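PDB 3T7J: regulator of Ty1 transposition protein 107 from Saccharomyces cerevisiae, which is named for its effect on Ty1 transposition and, with its BRCT-like domains, probably acts as a scaffold binding partner proteins in DNA damage repair. Local coordinates for residues A139-I144 with K197-V202. Sequence-based numbering, arbitrary orientation.
Sequences ANIRCI and KYVLIV
The backbone N of V199 and the carbonyl O of C143 are linked through a single water, which accepts from V199 N at 2.8 Å and lies 2.6 Å from C143 O, to which it probably donates. The bridge is an example of a water standing in for a direct peptide bond between neighbouring parallel strands. Here the strands are 143-147 and 198-201, neighbours in the central sheet of a BRCT-like domain, and C143 O and V199 N, 4.7 Å apart, are too distant to bond directly. The nearest CA pair is I144 and V199, at 5.1 Å, and I144 CA makes a CH···O contact of 3.6 Å to V199 O. That carbonyl also accepts a hydrogen bond from the side-chain amide of N145, while N185 OD1 holds the approach to the first strand by accepting from the backbone N of both R142 and C143.

Apolar contacts between the side chains of I141, I144, V199 and I201 complete the pairing. V199 divides its methyls between two isoleucines: CG1 touches I144 CG2 at 3.7 Å, and CG2 meets I141 CD1 at 4.0 Å, with the I141 and V199 side chains crossing at about a right angle. In I144, chi1 of 65° sets CG1 between the backbone N and the carbonyl carbon and CG2 anti to the carbonyl carbon, where it meets V199; chi2 of 89° then turns CD1 to within 3.8 Å of I201 CD1.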
# COMPACT_ATOMS: atom_id res chain seq x y z
N ALA A 139 -11.63 -24.37 0.90
CA ALA A 139 -10.92 -24.59 2.16
C ALA A 139 -11.87 -24.53 3.36
O ALA A 139 -11.43 -24.65 4.51
CB ALA A 139 -9.81 -23.58 2.34
N ASN A 140 -13.15 -24.31 3.10
CA ASN A 140 -14.13 -24.14 4.16
C ASN A 140 -13.79 -23.02 5.13
O ASN A 140 -14.01 -23.15 6.33
CB ASN A 140 -14.34 -25.43 4.93
CG ASN A 140 -15.13 -26.44 4.14
OD1 ASN A 140 -16.12 -26.10 3.50
ND2 ASN A 140 -14.68 -27.69 4.16
N ILE A 141 -13.22 -21.94 4.62
CA ILE A 141 -13.02 -20.73 5.40
C ILE A 141 -14.04 -19.74 4.84
O ILE A 141 -13.80 -19.12 3.81
CB ILE A 141 -11.61 -20.16 5.21
CG1 ILE A 141 -10.54 -21.21 5.56
CG2 ILE A 141 -11.41 -18.89 6.06
CD1 ILE A 141 -10.39 -21.47 7.01
N ARG A 142 -15.19 -19.65 5.51
CA ARG A 142 -16.28 -18.81 5.05
C ARG A 142 -16.40 -17.49 5.80
O ARG A 142 -16.68 -16.45 5.20
CB ARG A 142 -17.61 -19.56 5.16
CG ARG A 142 -17.65 -20.90 4.44
CD ARG A 142 -17.74 -20.74 2.95
NE ARG A 142 -17.97 -22.03 2.31
CZ ARG A 142 -18.31 -22.18 1.04
NH1 ARG A 142 -18.46 -21.13 0.26
N CYS A 143 -16.21 -17.51 7.12
CA CYS A 143 -16.42 -16.30 7.90
C CYS A 143 -15.22 -16.08 8.81
O CYS A 143 -14.92 -16.91 9.64
CB CYS A 143 -17.71 -16.41 8.73
SG CYS A 143 -19.20 -16.91 7.82
N ILE A 144 -14.54 -14.95 8.62
CA ILE A 144 -13.29 -14.71 9.32
C ILE A 144 -13.28 -13.40 10.09
O ILE A 144 -14.09 -12.51 9.83
CB ILE A 144 -12.07 -14.74 8.36
CG1 ILE A 144 -12.13 -13.59 7.35
CG2 ILE A 144 -11.95 -16.08 7.66
CD1 ILE A 144 -11.46 -12.32 7.84
N LYS A 197 -13.83 -23.46 14.01
CA LYS A 197 -14.97 -22.67 14.38
C LYS A 197 -14.62 -21.19 14.35
O LYS A 197 -15.44 -20.36 14.00
CB LYS A 197 -15.48 -23.07 15.77
CG LYS A 197 -16.60 -22.19 16.29
CD LYS A 197 -17.81 -23.03 16.63
CE LYS A 197 -18.33 -22.69 18.01
NZ LYS A 197 -18.85 -21.32 18.08
N TYR A 198 -13.39 -20.86 14.73
CA TYR A 198 -12.98 -19.47 14.76
C TYR A 198 -11.76 -19.28 13.89
O TYR A 198 -10.75 -19.96 14.08
CB TYR A 198 -12.62 -19.02 16.17
CG TYR A 198 -13.75 -19.13 17.16
CD1 TYR A 198 -14.69 -18.12 17.28
CD2 TYR A 198 -13.89 -20.26 17.95
CE1 TYR A 198 -15.74 -18.22 18.18
CE2 TYR A 198 -14.94 -20.38 18.83
CZ TYR A 198 -15.86 -19.35 18.95
OH TYR A 198 -16.89 -19.46 19.84
N VAL A 199 -11.84 -18.35 12.95
CA VAL A 199 -10.68 -18.02 12.16
C VAL A 199 -10.36 -16.55 12.29
O VAL A 199 -11.21 -15.69 12.04
CB VAL A 199 -10.91 -18.39 10.68
CG1 VAL A 199 -9.71 -17.99 9.86
CG2 VAL A 199 -11.19 -19.89 10.58
N LEU A 200 -9.12 -16.25 12.66
CA LEU A 200 -8.74 -14.86 12.80
C LEU A 200 -7.50 -14.53 11.99
O LEU A 200 -6.57 -15.34 11.90
CB LEU A 200 -8.45 -14.53 14.27
CG LEU A 200 -9.31 -14.85 15.50
CD1 LEU A 200 -10.35 -13.79 15.83
CD2 LEU A 200 -9.89 -16.28 15.56
N ILE A 201 -7.48 -13.33 11.44
CA ILE A 201 -6.30 -12.80 10.76
C ILE A 201 -5.77 -11.67 11.63
O ILE A 201 -6.46 -10.67 11.86
CB ILE A 201 -6.63 -12.25 9.35
CG1 ILE A 201 -7.32 -13.31 8.48
CG2 ILE A 201 -5.37 -11.73 8.66
CD1 ILE A 201 -7.81 -12.78 7.11
N VAL A 202 -4.55 -11.83 12.12
CA VAL A 202 -3.99 -10.85 13.05
C VAL A 202 -2.62 -10.37 12.60
O VAL A 202 -1.96 -11.03 11.79
CB VAL A 202 -3.90 -11.40 14.50
CG1 VAL A 202 -5.25 -11.91 14.97
CG2 VAL A 202 -2.85 -12.49 14.61
O HOH W 1 -14.24 -17.20 12.15